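Local coordinates for RING finger protein unkempt homolog (Mus musculus, PDB 5ELH) that binds RNA sequence-specifically through clustered CCCH zinc fingers and represses translation, shaping the early morphology of cortical neurons, at residues A[98-103]-A[119-124]; A[6-11]-A[91-96]. All blocks are in the same frame, centred on the assembly; numbering follows the deposited sequence.

Interaction 1: residues A[98-103]-A[119-124]; sequences TGICIH and AFAHGP. With ZN (zinc ion), chain F.
Gly99 and Ala121 join the two segments through a backbone hydrogen bond, Ala121 N to Gly99 O at 2.9 Å. Two residues further along, Cys101 N donates back to Ala121 O, also at 2.9 Å. The two bonds bracket a single beta bridge between Ile100 and Ala121; beyond it the segments diverge, their end-to-end directions 105° apart. Ile100 CA also approaches Ala121 O, as a CA-H...O contact. Cys101 points at the other segment, and its SG, anti to the backbone N (chi1 -166°), binds zinc at 2.3 Å. His122 CB points away, but the imidazole returns and NE2 binds the same ion at 2.1 Å. Cys101 CB sits over one face of this ring in a CH-pi contact, 3.6 Å from the centroid. Phe120 CB packs against the same Cys101 CB at 3.4 Å, while Gly99 O lies at the edge of the Phe120 ring, near its plane, closest to CD2. Ile100 CD1 reaches back to Ala121 CB. His103 N adds a weak bond to Cys101 SG. Cys111 and Cys118 complete the CCCH site of this zinc finger, and His122 ND1 has a weak bond to Thr105. The bridge thus sets the first cysteine and the final histidine side by side for the metal, and the weak N-H contact probably eases some of the negative charge on the thiolate.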
loop_
_atom_site.group_PDB
_atom_site.type_symbol
_atom_site.label_atom_id
_atom_site.label_comp_id
_atom_site.label_asym_id
_atom_site.label_seq_id
_atom_site.Cartn_x
_atom_site.Cartn_y
_atom_site.Cartn_z
ATOM N N THR A 98 -8.682 17.079 8.269
ATOM C CA THR A 98 -9.430 18.221 7.729
ATOM C C THR A 98 -9.567 19.372 8.719
ATOM O O THR A 98 -9.999 20.462 8.345
ATOM C CB THR A 98 -10.843 17.805 7.274
ATOM O OG1 THR A 98 -11.571 17.277 8.384
ATOM C CG2 THR A 98 -10.752 16.760 6.190
ATOM N N GLY A 99 -9.208 19.123 9.976
ATOM C CA GLY A 99 -9.259 20.141 11.008
ATOM C C GLY A 99 -7.984 20.127 11.844
ATOM O O GLY A 99 -7.210 19.167 11.780
ATOM N N ILE A 100 -7.774 21.180 12.625
ATOM C CA ILE A 100 -6.574 21.308 13.453
ATOM C C ILE A 100 -6.758 20.638 14.823
ATOM O O ILE A 100 -7.743 20.888 15.517
ATOM C CB ILE A 100 -6.205 22.806 13.667
ATOM C CG1 ILE A 100 -5.969 23.504 12.324
ATOM C CG2 ILE A 100 -4.979 22.945 14.562
ATOM C CD1 ILE A 100 -4.775 22.978 11.536
ATOM N N CYS A 101 -5.803 19.796 15.210
ATOM C CA CYS A 101 -5.844 19.145 16.517
ATOM C C CYS A 101 -5.803 20.215 17.593
ATOM O O CYS A 101 -5.110 21.222 17.436
ATOM C CB CYS A 101 -4.643 18.206 16.692
ATOM S SG CYS A 101 -4.793 17.042 18.078
ATOM N N ILE A 102 -6.525 20.012 18.690
ATOM C CA ILE A 102 -6.458 20.978 19.786
ATOM C C ILE A 102 -5.198 20.760 20.635
ATOM O O ILE A 102 -4.704 21.693 21.273
ATOM C CB ILE A 102 -7.739 20.973 20.665
ATOM C CG1 ILE A 102 -7.847 19.700 21.496
ATOM C CG2 ILE A 102 -8.989 21.140 19.800
ATOM C CD1 ILE A 102 -8.862 19.820 22.611
ATOM N N HIS A 103 -4.681 19.532 20.628
ATOM C CA HIS A 103 -3.473 19.185 21.386
ATOM C C HIS A 103 -2.220 19.763 20.724
ATOM O O HIS A 103 -2.232 20.092 19.538
ATOM C CB HIS A 103 -3.339 17.665 21.502
ATOM C CG HIS A 103 -4.590 16.978 21.961
ATOM N ND1 HIS A 103 -5.232 17.310 23.135
ATOM C CD2 HIS A 103 -5.308 15.971 21.411
ATOM C CE1 HIS A 103 -6.296 16.539 23.284
ATOM N NE2 HIS A 103 -6.365 15.718 22.253
ATOM N N ALA A 119 -5.193 11.815 13.949
ATOM C CA ALA A 119 -6.030 11.975 12.763
ATOM C C ALA A 119 -6.385 13.435 12.483
ATOM O O ALA A 119 -7.056 13.736 11.498
ATOM C CB ALA A 119 -7.308 11.127 12.897
ATOM N N PHE A 120 -5.933 14.338 13.348
ATOM C CA PHE A 120 -6.112 15.768 13.112
ATOM C C PHE A 120 -4.805 16.350 12.593
ATOM O O PHE A 120 -3.733 15.763 12.784
ATOM C CB PHE A 120 -6.549 16.486 14.394
ATOM C CG PHE A 120 -7.986 16.233 14.776
ATOM C CD1 PHE A 120 -8.346 15.075 15.447
ATOM C CD2 PHE A 120 -8.973 17.155 14.464
ATOM C CE1 PHE A 120 -9.658 14.843 15.804
ATOM C CE2 PHE A 120 -10.291 16.925 14.815
ATOM C CZ PHE A 120 -10.631 15.767 15.486
ATOM N N ALA A 121 -4.895 17.505 11.937
ATOM C CA ALA A 121 -3.713 18.170 11.399
ATOM C C ALA A 121 -3.001 18.981 12.465
ATOM O O ALA A 121 -3.625 19.705 13.241
ATOM C CB ALA A 121 -4.092 19.062 10.243
ATOM N N HIS A 122 -1.683 18.847 12.500
ATOM C CA HIS A 122 -0.852 19.681 13.348
ATOM C C HIS A 122 -0.104 20.637 12.445
ATOM O O HIS A 122 0.911 20.280 11.852
ATOM C CB HIS A 122 0.090 18.815 14.183
ATOM C CG HIS A 122 -0.626 17.977 15.195
ATOM N ND1 HIS A 122 -0.658 18.296 16.535
ATOM C CD2 HIS A 122 -1.373 16.856 15.057
ATOM C CE1 HIS A 122 -1.375 17.394 17.182
ATOM N NE2 HIS A 122 -1.828 16.515 16.307
ATOM N N GLY A 123 -0.644 21.848 12.329
ATOM C CA GLY A 123 -0.135 22.848 11.409
ATOM C C GLY A 123 -0.987 22.911 10.150
ATOM O O GLY A 123 -1.443 21.873 9.669
ATOM N N PRO A 124 -1.209 24.122 9.605
ATOM C CA PRO A 124 -1.978 24.251 8.360
ATOM C C PRO A 124 -1.349 23.525 7.169
ATOM O O PRO A 124 -2.049 23.223 6.200
ATOM C CB PRO A 124 -1.981 25.761 8.104
ATOM C CG PRO A 124 -1.779 26.373 9.430
ATOM C CD PRO A 124 -0.876 25.441 10.173
HETATM ZN ZN ZN F . -3.141 15.555 17.575
#

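Interaction 2: residues A[6-11]-A[91-96]; sequences TYLKEF and YHLRYY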
loop_
_atom_site.group_PDB
_atom_site.type_symbol
_atom_site.label_atom_id
_atom_site.label_comp_id
_atom_site.label_asym_id
_atom_site.label_seq_id
_atom_site.Cartn_x
_atom_site.Cartn_y
_atom_site.Cartn_z
ATOM N N THR A 6 -1.177 6.924 2.564
ATOM C CA THR A 6 -0.852 5.662 3.223
ATOM C C THR A 6 -1.764 5.419 4.434
ATOM O O THR A 6 -2.236 4.300 4.641
ATOM C CB THR A 6 0.620 5.619 3.660
ATOM O OG1 THR A 6 0.825 6.535 4.742
ATOM C CG2 THR A 6 1.533 5.988 2.494
ATOM N N TYR A 7 -2.032 6.465 5.215
ATOM C CA TYR A 7 -2.976 6.353 6.328
ATOM C C TYR A 7 -4.393 6.061 5.849
ATOM O O TYR A 7 -5.060 5.152 6.358
ATOM C CB TYR A 7 -2.948 7.608 7.201
ATOM C CG TYR A 7 -1.898 7.531 8.281
ATOM C CD1 TYR A 7 -0.588 7.891 8.023
ATOM C CD2 TYR A 7 -2.209 7.054 9.551
ATOM C CE1 TYR A 7 0.381 7.802 9.002
ATOM C CE2 TYR A 7 -1.237 6.960 10.541
ATOM C CZ TYR A 7 0.050 7.333 10.258
ATOM O OH TYR A 7 1.018 7.245 11.238
ATOM N N LEU A 8 -4.852 6.823 4.862
ATOM C CA LEU A 8 -6.206 6.644 4.334
ATOM C C LEU A 8 -6.458 5.221 3.835
ATOM O O LEU A 8 -7.498 4.621 4.122
ATOM C CB LEU A 8 -6.456 7.626 3.198
ATOM C CG LEU A 8 -6.647 9.067 3.653
ATOM C CD1 LEU A 8 -6.462 10.007 2.486
ATOM C CD2 LEU A 8 -8.017 9.233 4.285
ATOM N N LYS A 9 -5.500 4.692 3.086
ATOM C CA LYS A 9 -5.652 3.398 2.437
ATOM C C LYS A 9 -5.343 2.232 3.373
ATOM O O LYS A 9 -5.986 1.186 3.300
ATOM C CB LYS A 9 -4.723 3.336 1.223
ATOM C CG LYS A 9 -4.704 1.998 0.485
ATOM C CD LYS A 9 -3.596 1.973 -0.564
ATOM C CE LYS A 9 -3.697 0.760 -1.472
ATOM N NZ LYS A 9 -3.696 1.159 -2.908
ATOM N N GLU A 10 -4.365 2.410 4.252
ATOM C CA GLU A 10 -3.754 1.267 4.928
ATOM C C GLU A 10 -3.934 1.204 6.443
ATOM O O GLU A 10 -3.941 0.104 7.002
ATOM C CB GLU A 10 -2.258 1.207 4.592
ATOM C CG GLU A 10 -1.953 1.448 3.117
ATOM C CD GLU A 10 -0.882 0.521 2.569
ATOM O OE1 GLU A 10 0.146 0.309 3.252
ATOM O OE2 GLU A 10 -1.077 0.000 1.447
ATOM N N PHE A 11 -4.064 2.351 7.113
ATOM C CA PHE A 11 -4.062 2.363 8.580
ATOM C C PHE A 11 -5.084 1.404 9.193
ATOM O O PHE A 11 -6.289 1.524 8.972
ATOM C CB PHE A 11 -4.264 3.767 9.150
ATOM C CG PHE A 11 -3.998 3.862 10.637
ATOM C CD1 PHE A 11 -2.727 3.647 11.143
ATOM C CD2 PHE A 11 -5.021 4.167 11.521
ATOM C CE1 PHE A 11 -2.480 3.737 12.508
ATOM C CE2 PHE A 11 -4.785 4.261 12.880
ATOM C CZ PHE A 11 -3.517 4.042 13.378
ATOM N N TYR A 91 -10.308 8.245 10.110
ATOM C CA TYR A 91 -9.451 8.037 8.944
ATOM C C TYR A 91 -10.270 7.971 7.657
ATOM O O TYR A 91 -9.792 7.517 6.617
ATOM C CB TYR A 91 -8.569 6.803 9.142
ATOM C CG TYR A 91 -7.638 7.022 10.314
ATOM C CD1 TYR A 91 -8.027 6.680 11.601
ATOM C CD2 TYR A 91 -6.411 7.644 10.144
ATOM C CE1 TYR A 91 -7.209 6.902 12.677
ATOM C CE2 TYR A 91 -5.586 7.872 11.209
ATOM C CZ TYR A 91 -5.988 7.503 12.482
ATOM O OH TYR A 91 -5.173 7.727 13.570
ATOM N N HIS A 92 -11.493 8.469 7.741
ATOM C CA HIS A 92 -12.387 8.556 6.587
ATOM C C HIS A 92 -11.936 9.676 5.649
ATOM O O HIS A 92 -11.393 10.704 6.095
ATOM C CB HIS A 92 -13.813 8.828 7.070
ATOM C CG HIS A 92 -14.884 8.406 6.111
ATOM N ND1 HIS A 92 -15.127 9.062 4.921
ATOM C CD2 HIS A 92 -15.802 7.414 6.187
ATOM C CE1 HIS A 92 -16.130 8.473 4.293
ATOM N NE2 HIS A 92 -16.566 7.480 5.046
ATOM N N LEU A 93 -12.153 9.462 4.355
ATOM C CA LEU A 93 -11.859 10.464 3.321
ATOM C C LEU A 93 -12.500 11.821 3.615
ATOM O O LEU A 93 -11.942 12.867 3.298
ATOM C CB LEU A 93 -12.322 9.956 1.950
ATOM C CG LEU A 93 -11.420 8.894 1.315
ATOM C CD1 LEU A 93 -12.153 8.136 0.212
ATOM C CD2 LEU A 93 -10.143 9.530 0.787
ATOM N N ARG A 94 -13.651 11.789 4.271
ATOM C CA ARG A 94 -14.410 12.980 4.607
ATOM C C ARG A 94 -13.747 13.839 5.673
ATOM O O ARG A 94 -13.863 15.064 5.646
ATOM C CB ARG A 94 -15.798 12.568 5.100
ATOM C CG ARG A 94 -16.638 13.697 5.681
ATOM C CD ARG A 94 -16.913 14.775 4.649
ATOM N NE ARG A 94 -17.768 15.826 5.189
ATOM C CZ ARG A 94 -17.330 16.899 5.836
ATOM N NH1 ARG A 94 -16.027 17.084 6.041
ATOM N NH2 ARG A 94 -18.205 17.793 6.281
ATOM N N TYR A 95 -13.070 13.195 6.616
ATOM C CA TYR A 95 -12.632 13.870 7.836
ATOM C C TYR A 95 -11.134 13.853 8.145
ATOM O O TYR A 95 -10.640 14.763 8.816
ATOM C CB TYR A 95 -13.388 13.303 9.030
ATOM C CG TYR A 95 -14.832 13.716 9.079
ATOM C CD1 TYR A 95 -15.181 15.059 9.110
ATOM C CD2 TYR A 95 -15.850 12.769 9.107
ATOM C CE1 TYR A 95 -16.486 15.455 9.169
ATOM C CE2 TYR A 95 -17.179 13.158 9.159
ATOM C CZ TYR A 95 -17.489 14.504 9.182
ATOM O OH TYR A 95 -18.789 14.922 9.248
ATOM N N TYR A 96 -10.405 12.850 7.673
ATOM C CA TYR A 96 -8.987 12.727 8.025
ATOM C C TYR A 96 -8.197 14.005 7.723
ATOM O O TYR A 96 -8.210 14.511 6.603
ATOM C CB TYR A 96 -8.364 11.532 7.300
ATOM C CG TYR A 96 -6.904 11.305 7.590
ATOM C CD1 TYR A 96 -6.468 10.934 8.857
ATOM C CD2 TYR A 96 -5.959 11.436 6.589
ATOM C CE1 TYR A 96 -5.126 10.720 9.118
ATOM C CE2 TYR A 96 -4.616 11.224 6.839
ATOM C CZ TYR A 96 -4.207 10.862 8.101
ATOM O OH TYR A 96 -2.876 10.653 8.332
HETATM O O HOH W 1 -10.317 6.126 4.394
#
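Phe11 and Tyr91 make the main aromatic contact: Phe11 CD2 stands over the centre of the Tyr91 ring, 3.5 Å above its plane, and CE2 meets Tyr91 CZ. The rings are inclined by 39° with centroids 4.5 Å apart, an oblique pair, neither a stack nor edge-to-face. Phe11 CG lies anti to the backbone N (chi1 -169°), which carries it toward segment 91-96. Tyr7 runs beside Tyr91, pointing the same way, with CD2 at 3.8 Å from Tyr91 CE2. Tyr96, also of segment 91-96, sets its OH against Tyr7 CB, at 3.2 Å. Among the aliphatic contacts, Leu8 CD2 packs on Tyr96 CD2 at 3.8 Å, and Leu8 CD1 meets Leu93 CD2, the two side chains at about a right angle. This buried cluster sets the end of helix 3-10, beside the first CCCH finger, against the loop after helix 87-90, in the third finger of the cluster. No direct hydrogen bond crosses it; a water lies within hydrogen-bonding distance of both carbonyls, 2.7 Å from Tyr91 O and 3.2 Å from Leu8 O. Both Tyr7 OH and Tyr91 OH bond to His117, at ND1 and O respectively. An alanine at Tyr91 would probably remove the face on which Phe11 CD2 and CE2 rest, open a gap beside Tyr7 and leave His117 O without its hydroxyl partner. Within segment 91-96, His92 O takes both Tyr95 N and Tyr96 N.

From the N terminus, helix 3-10 supplies the first half of interaction 2. The chain then passes through two zinc sites, the first held by Cys16, Cys24, Cys32 and His36, the second by Cys61, Cys71, Cys77 and His81, and through helix 87-90 before segment 91-96 closes this long loop back on the helix. Interaction 1 opens only afterwards, at 98-103, and closes a short loop of 15 residues at 119-124 around the third zinc. The two are in series, neither nested nor crossed. Their centres lie 14 Å apart, yet they touch at Ala119, so the zinc-site loop of the third finger rests on Tyr91 and Tyr96, whose other contacts are with helix 3-10 and Phe11.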